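Local coordinates for conserved hypothetical protein TM1158 (Thermotoga maritima, PDB 1O1Y) that probably acts as a type 1 glutamine amidotransferase, taking ammonia from the side-chain amide of glutamine, though its acceptor substrate is not established, at residues His150-Thr161 against Tyr169-Gly177. Residues are numbered along the deposited sequence; the frame is centred on the assembly and turned at random.
With SO4 (sulfate ion), chain C.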
ATOM      1  N   HIS A 150       3.343   0.715 -10.882  1.00 11.13           N
ATOM      2  CA  HIS A 150       3.174  -0.739 -10.932  1.00 11.81           C
ATOM      3  C   HIS A 150       2.999  -1.218 -12.361  1.00 11.85           C
ATOM      4  O   HIS A 150       2.427  -0.532 -13.193  1.00 11.34           O
ATOM      5  CB  HIS A 150       1.988  -1.195 -10.054  1.00 11.96           C
ATOM      6  CG  HIS A 150       0.644  -0.962 -10.669  1.00 15.25           C
ATOM      7  ND1 HIS A 150      -0.057  -1.959 -11.326  1.00 16.76           N
ATOM      8  CD2 HIS A 150      -0.116   0.156 -10.767  1.00 16.34           C
ATOM      9  CE1 HIS A 150      -1.184  -1.456 -11.804  1.00 18.30           C
ATOM     10  NE2 HIS A 150      -1.233  -0.169 -11.497  1.00 15.36           N
ATOM     11  N   GLY A 151       3.463  -2.438 -12.584  1.00 10.42           N
ATOM     12  CA  GLY A 151       3.267  -3.162 -13.808  1.00 10.08           C
ATOM     13  C   GLY A 151       2.405  -4.397 -13.644  1.00 12.10           C
ATOM     14  O   GLY A 151       1.917  -4.905 -14.639  1.00 13.40           O
ATOM     15  N   ASP A 152       2.260  -4.884 -12.427  1.00 11.17           N
ATOM     16  CA  ASP A 152       1.458  -6.090 -12.178  1.00 12.24           C
ATOM     17  C   ASP A 152       0.097  -5.690 -11.663  1.00 11.23           C
ATOM     18  O   ASP A 152      -0.119  -4.582 -11.133  1.00 11.76           O
ATOM     19  CB  ASP A 152       2.113  -7.008 -11.154  1.00 11.79           C
ATOM     20  CG  ASP A 152       3.259  -7.849 -11.729  1.00 16.91           C
ATOM     21  OD1 ASP A 152       3.596  -7.759 -12.956  1.00 14.17           O
ATOM     22  OD2 ASP A 152       3.906  -8.623 -10.965  1.00 23.81           O
ATOM     23  N   THR A 153      -0.830  -6.610 -11.827  1.00 11.65           N
ATOM     24  CA  THR A 153      -2.173  -6.514 -11.242  1.00 11.09           C
ATOM     25  C   THR A 153      -2.643  -7.875 -10.716  1.00 12.22           C
ATOM     26  O   THR A 153      -1.873  -8.799 -10.592  1.00 12.10           O
ATOM     27  CB  THR A 153      -3.151  -5.880 -12.314  1.00 13.07           C
ATOM     28  OG1 THR A 153      -4.407  -5.515 -11.706  1.00 11.69           O
ATOM     29  CG2 THR A 153      -3.457  -6.819 -13.414  1.00 12.55           C
ATOM     30  N   PHE A 154      -3.913  -7.986 -10.358  1.00 12.17           N
ATOM     31  CA  PHE A 154      -4.430  -9.186  -9.753  1.00 11.14           C
ATOM     32  C   PHE A 154      -5.910  -9.345 -10.054  1.00 10.72           C
ATOM     33  O   PHE A 154      -6.595  -8.393 -10.406  1.00 11.38           O
ATOM     34  CB  PHE A 154      -4.194  -9.179  -8.223  1.00 11.88           C
ATOM     35  CG  PHE A 154      -4.646  -7.906  -7.538  1.00 11.69           C
ATOM     36  CD1 PHE A 154      -3.770  -6.844  -7.366  1.00 18.12           C
ATOM     37  CD2 PHE A 154      -5.964  -7.757  -7.116  1.00 16.39           C
ATOM     38  CE1 PHE A 154      -4.224  -5.647  -6.786  1.00 14.50           C
ATOM     39  CE2 PHE A 154      -6.413  -6.575  -6.532  1.00 15.76           C
ATOM     40  CZ  PHE A 154      -5.547  -5.524  -6.377  1.00 16.58           C
ATOM     41  N   ASP A 155      -6.380 -10.580  -9.897  1.00 11.84           N
ATOM     42  CA  ASP A 155      -7.808 -10.895  -9.861  1.00 11.29           C
ATOM     43  C   ASP A 155      -8.366 -10.530  -8.489  1.00 11.45           C
ATOM     44  O   ASP A 155      -7.659 -10.511  -7.498  1.00 11.29           O
ATOM     45  CB  ASP A 155      -8.019 -12.365 -10.062  1.00 11.10           C
ATOM     46  CG  ASP A 155      -7.798 -12.806 -11.490  1.00 10.56           C
ATOM     47  OD1 ASP A 155      -7.870 -11.939 -12.403  1.00 13.56           O
ATOM     48  OD2 ASP A 155      -7.563 -14.007 -11.768  1.00 12.91           O
ATOM     49  N   LEU A 156      -9.656 -10.233  -8.436  1.00 10.38           N
ATOM     50  CA  LEU A 156     -10.326  -9.961  -7.160  1.00 10.29           C
ATOM     51  C   LEU A 156     -10.556 -11.264  -6.412  1.00  9.95           C
ATOM     52  O   LEU A 156     -11.161 -12.169  -6.939  1.00  8.41           O
ATOM     53  CB  LEU A 156     -11.668  -9.279  -7.433  1.00  9.61           C
ATOM     54  CG  LEU A 156     -12.537  -8.869  -6.234  1.00 11.55           C
ATOM     55  CD1 LEU A 156     -11.874  -7.751  -5.503  1.00 14.84           C
ATOM     56  CD2 LEU A 156     -13.895  -8.461  -6.707  1.00 12.23           C
ATOM     57  N   PRO A 157     -10.045 -11.399  -5.186  1.00 10.07           N
ATOM     58  CA  PRO A 157     -10.272 -12.636  -4.460  1.00  9.87           C
ATOM     59  C   PRO A 157     -11.752 -12.877  -4.239  1.00 10.92           C
ATOM     60  O   PRO A 157     -12.551 -11.938  -4.114  1.00 11.52           O
ATOM     61  CB  PRO A 157      -9.587 -12.397  -3.123  1.00  9.56           C
ATOM     62  CG  PRO A 157      -8.519 -11.393  -3.393  1.00  8.87           C
ATOM     63  CD  PRO A 157      -9.142 -10.492  -4.447  1.00 10.77           C
ATOM     64  N   ARG A 158     -12.091 -14.136  -4.186  1.00 11.63           N
ATOM     65  CA  ARG A 158     -13.488 -14.539  -4.121  1.00 14.24           C
ATOM     66  C   ARG A 158     -14.152 -13.921  -2.909  1.00 15.54           C
ATOM     67  O   ARG A 158     -15.274 -13.432  -2.978  1.00 16.85           O
ATOM     68  CB  ARG A 158     -13.617 -16.042  -4.059  1.00 14.04           C
ATOM     69  CG  ARG A 158     -15.084 -16.488  -4.087  1.00 16.84           C
ATOM     70  CD  ARG A 158     -15.273 -17.997  -4.048  1.00 24.42           C
ATOM     71  NE  ARG A 158     -14.376 -18.585  -3.062  1.00 22.03           N
ATOM     72  CZ  ARG A 158     -14.683 -18.817  -1.794  1.00 31.29           C
ATOM     73  NH1 ARG A 158     -15.909 -18.588  -1.328  1.00 34.54           N
ATOM     74  NH2 ARG A 158     -13.756 -19.326  -0.993  1.00 30.40           N
ATOM     75  N   ARG A 159     -13.490 -13.928  -1.781  1.00 15.46           N
ATOM     76  CA  ARG A 159     -14.226 -13.412  -0.621  1.00 20.13           C
ATOM     77  C   ARG A 159     -14.198 -11.841  -0.487  1.00 16.77           C
ATOM     78  O   ARG A 159     -14.857 -11.249   0.380  1.00 17.19           O
ATOM     79  CB  ARG A 159     -13.691 -14.127   0.621  1.00 21.31           C
ATOM     80  CG  ARG A 159     -14.048 -15.646   0.680  1.00 28.45           C
ATOM     81  CD  ARG A 159     -13.138 -16.459   1.643  1.00 39.81           C
ATOM     82  NE  ARG A 159     -11.731 -16.489   1.190  1.00 37.36           N
ATOM     83  CZ  ARG A 159     -10.676 -16.832   1.946  1.00 40.21           C
ATOM     84  NH1 ARG A 159     -10.822 -17.169   3.230  1.00 48.42           N
ATOM     85  NH2 ARG A 159      -9.458 -16.837   1.412  1.00 36.35           N
ATOM     86  N   ALA A 160     -13.484 -11.171  -1.382  1.00 13.26           N
ATOM     87  CA  ALA A 160     -13.237  -9.748  -1.244  1.00 12.15           C
ATOM     88  C   ALA A 160     -14.270  -8.869  -1.935  1.00 13.39           C
ATOM     89  O   ALA A 160     -14.931  -9.274  -2.916  1.00 12.11           O
ATOM     90  CB  ALA A 160     -11.835  -9.416  -1.769  1.00 12.15           C
ATOM     91  N   THR A 161     -14.413  -7.660  -1.404  1.00 11.44           N
ATOM     92  CA  THR A 161     -15.189  -6.595  -2.023  1.00 10.63           C
ATOM     93  C   THR A 161     -14.302  -5.688  -2.787  1.00 10.66           C
ATOM     94  O   THR A 161     -13.358  -5.156  -2.231  1.00 11.04           O
ATOM     95  CB  THR A 161     -15.888  -5.812  -0.912  1.00 13.43           C
ATOM     96  OG1 THR A 161     -16.776  -6.719  -0.271  1.00 15.55           O
ATOM     97  CG2 THR A 161     -16.799  -4.728  -1.491  1.00 15.37           C
ATOM     98  N   TYR A 169      -7.083  -0.846 -15.218  1.00 12.48           N
ATOM     99  CA  TYR A 169      -7.070  -2.038 -14.353  1.00 12.69           C
ATOM    100  C   TYR A 169      -8.360  -2.099 -13.558  1.00 11.57           C
ATOM    101  O   TYR A 169      -8.721  -1.182 -12.779  1.00 11.77           O
ATOM    102  CB  TYR A 169      -5.786  -2.086 -13.450  1.00 12.68           C
ATOM    103  CG  TYR A 169      -4.615  -2.277 -14.338  1.00 13.65           C
ATOM    104  CD1 TYR A 169      -4.442  -3.486 -14.995  1.00 14.50           C
ATOM    105  CD2 TYR A 169      -3.758  -1.238 -14.648  1.00 11.72           C
ATOM    106  CE1 TYR A 169      -3.450  -3.661 -15.924  1.00 12.62           C
ATOM    107  CE2 TYR A 169      -2.713  -1.418 -15.592  1.00 11.53           C
ATOM    108  CZ  TYR A 169      -2.574  -2.660 -16.210  1.00 16.24           C
ATOM    109  OH  TYR A 169      -1.625  -2.969 -17.152  1.00 11.85           O
ATOM    110  N   GLU A 170      -9.087  -3.191 -13.774  1.00 10.87           N
ATOM    111  CA  GLU A 170     -10.363  -3.383 -13.101  1.00 10.93           C
ATOM    112  C   GLU A 170     -10.183  -3.402 -11.572  1.00 11.10           C
ATOM    113  O   GLU A 170     -11.051  -2.932 -10.815  1.00 10.48           O
ATOM    114  CB  GLU A 170     -10.996  -4.703 -13.542  1.00 11.57           C
ATOM    115  CG  GLU A 170     -12.388  -4.899 -12.954  1.00 15.15           C
ATOM    116  CD  GLU A 170     -13.144  -6.054 -13.590  1.00 25.42           C
ATOM    117  OE1 GLU A 170     -12.509  -7.082 -13.885  1.00 21.33           O
ATOM    118  OE2 GLU A 170     -14.376  -5.943 -13.790  1.00 29.59           O
ATOM    119  N   ASN A 171      -9.076  -3.980 -11.114  1.00 11.69           N
ATOM    120  CA  ASN A 171      -8.873  -4.177  -9.671  1.00  9.66           C
ATOM    121  C   ASN A 171      -7.794  -3.269  -9.098  1.00 12.83           C
ATOM    122  O   ASN A 171      -6.614  -3.527  -9.239  1.00 14.26           O
ATOM    123  CB  ASN A 171      -8.592  -5.655  -9.390  1.00 12.06           C
ATOM    124  CG  ASN A 171      -9.684  -6.548  -9.894  1.00 12.60           C
ATOM    125  OD1 ASN A 171     -10.874  -6.303  -9.630  1.00 13.77           O
ATOM    126  ND2 ASN A 171      -9.307  -7.625 -10.607  1.00  9.35           N
ATOM    127  N   GLN A 172      -8.236  -2.168  -8.510  1.00 10.13           N
ATOM    128  CA  GLN A 172      -7.312  -1.185  -7.913  1.00 10.06           C
ATOM    129  C   GLN A 172      -7.292  -1.258  -6.409  1.00 10.49           C
ATOM    130  O   GLN A 172      -6.347  -0.776  -5.786  1.00 11.82           O
ATOM    131  CB  GLN A 172      -7.678   0.214  -8.400  1.00  9.05           C
ATOM    132  CG  GLN A 172      -7.224   0.441  -9.865  1.00  9.83           C
ATOM    133  CD  GLN A 172      -5.745   0.708 -10.047  1.00 12.45           C
ATOM    134  OE1 GLN A 172      -5.002   0.756  -9.058  1.00 15.64           O
ATOM    135  NE2 GLN A 172      -5.310   0.898 -11.318  1.00 11.95           N
ATOM    136  N   GLY A 173      -8.347  -1.759  -5.798  1.00 11.09           N
ATOM    137  CA  GLY A 173      -8.395  -1.835  -4.340  1.00 11.23           C
ATOM    138  C   GLY A 173      -9.546  -2.730  -3.879  1.00 10.78           C
ATOM    139  O   GLY A 173     -10.579  -2.835  -4.563  1.00 11.33           O
ATOM    140  N   PHE A 174      -9.348  -3.421  -2.758  1.00  9.90           N
ATOM    141  CA  PHE A 174     -10.325  -4.346  -2.244  1.00  8.51           C
ATOM    142  C   PHE A 174     -10.221  -4.435  -0.745  1.00  9.12           C
ATOM    143  O   PHE A 174      -9.243  -4.036  -0.165  1.00  8.56           O
ATOM    144  CB  PHE A 174     -10.188  -5.731  -2.894  1.00  9.89           C
ATOM    145  CG  PHE A 174      -8.900  -6.438  -2.551  1.00  9.35           C
ATOM    146  CD1 PHE A 174      -7.749  -6.239  -3.308  1.00 12.67           C
ATOM    147  CD2 PHE A 174      -8.836  -7.272  -1.444  1.00 10.71           C
ATOM    148  CE1 PHE A 174      -6.574  -6.890  -2.975  1.00 13.89           C
ATOM    149  CE2 PHE A 174      -7.643  -7.950  -1.120  1.00  9.05           C
ATOM    150  CZ  PHE A 174      -6.515  -7.745  -1.881  1.00 10.06           C
ATOM    151  N   VAL A 175     -11.270  -4.977  -0.149  1.00  9.77           N
ATOM    152  CA  VAL A 175     -11.337  -5.205   1.279  1.00 11.59           C
ATOM    153  C   VAL A 175     -11.846  -6.643   1.530  1.00 11.39           C
ATOM    154  O   VAL A 175     -12.709  -7.178   0.806  1.00 12.46           O
ATOM    155  CB  VAL A 175     -12.294  -4.201   1.986  0.65 12.03           C
ATOM    156  CG1 VAL A 175     -12.529  -4.578   3.447  0.65 12.59           C
ATOM    157  CG2 VAL A 175     -11.790  -2.797   1.865  0.65  9.34           C
ATOM    158  N   TYR A 176     -11.270  -7.262   2.539  1.00 11.65           N
ATOM    159  CA  TYR A 176     -11.665  -8.588   3.024  1.00 12.53           C
ATOM    160  C   TYR A 176     -11.543  -8.538   4.531  1.00 13.09           C
ATOM    161  O   TYR A 176     -10.452  -8.522   5.059  1.00 11.20           O
ATOM    162  CB  TYR A 176     -10.740  -9.665   2.450  1.00 13.41           C
ATOM    163  CG  TYR A 176     -10.984 -11.056   3.009  1.00 16.25           C
ATOM    164  CD1 TYR A 176     -12.010 -11.840   2.547  1.00 32.70           C
ATOM    165  CD2 TYR A 176     -10.201 -11.551   4.036  1.00 21.56           C
ATOM    166  CE1 TYR A 176     -12.238 -13.096   3.104  1.00 36.78           C
ATOM    167  CE2 TYR A 176     -10.421 -12.801   4.569  1.00 30.32           C
ATOM    168  CZ  TYR A 176     -11.442 -13.559   4.099  1.00 31.04           C
ATOM    169  OH  TYR A 176     -11.676 -14.810   4.635  1.00 49.25           O
ATOM    170  N   GLY A 177     -12.669  -8.454   5.221  1.00 15.46           N
ATOM    171  CA  GLY A 177     -12.676  -8.358   6.679  1.00 16.15           C
ATOM    172  C   GLY A 177     -12.044  -7.042   7.075  1.00 14.83           C
ATOM    173  O   GLY A 177     -12.425  -5.982   6.580  1.00 14.81           O
TER
HETATM  174  S   SO4 C 402       5.325  -4.329 -10.273  0.50 29.95           S
HETATM  175  O1  SO4 C 402       5.978  -3.412 -11.185  0.50 22.51           O
HETATM  176  O2  SO4 C 402       3.867  -4.127 -10.097  0.50 16.94           O
HETATM  177  O3  SO4 C 402       5.933  -4.066  -8.969  0.50 36.85           O
HETATM  178  O4  SO4 C 402       5.588  -5.739 -10.606  0.50 28.83           O
HETATM  179  O   HOH W   1      -7.050  -5.498 -12.614  1.00 19.19           O
HETATM  180  O   HOH W   2      -3.928  -3.483 -10.087  1.00 22.82           O
HETATM  181  O   HOH W   3     -11.316  -9.954 -10.967  1.00 30.96           O
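Phe154 and Phe174 meet at the apolar centre, with CE2 of Phe154 3.5 Å from CD1 of Phe174. Their planes lie at 71°. In Phe174, CG lies between the backbone N and the carbonyl carbon (chi1 66°), which brings the CD1 side of the ring to Phe154. Pro157 CD sits over the centre of one Phe174 face. Leu156 CD1 packs on Phe174 CB, and Ala160 CB lies 3.7 Å from Phe174 CD2. Beside these rings, Asn171 ND2 donates to Phe154 O at 2.8 Å, in the carbonyl plane on a lone pair. Its OD1 accepts from Arg162 NE, so both amide ends are held. With an alanine in place of Asn171, Phe154 O would probably lose this donor and Arg162 NE this acceptor. Two waters join Thr153 OG1 to the backbone N and O of Asn171. Farther out, the His150 ring edge meets the Tyr169 face in an offset edge-to-face pair. At the other end, Thr161 N binds Val175 O at 2.8 Å, and Val175 N binds Thr161 O. This antiparallel pair joins strands 161-165 and 173-176 of the mixed sheet. Strand 152-154 pairs with 114-116, while helix 102-109 packs against Phe154 and Phe174.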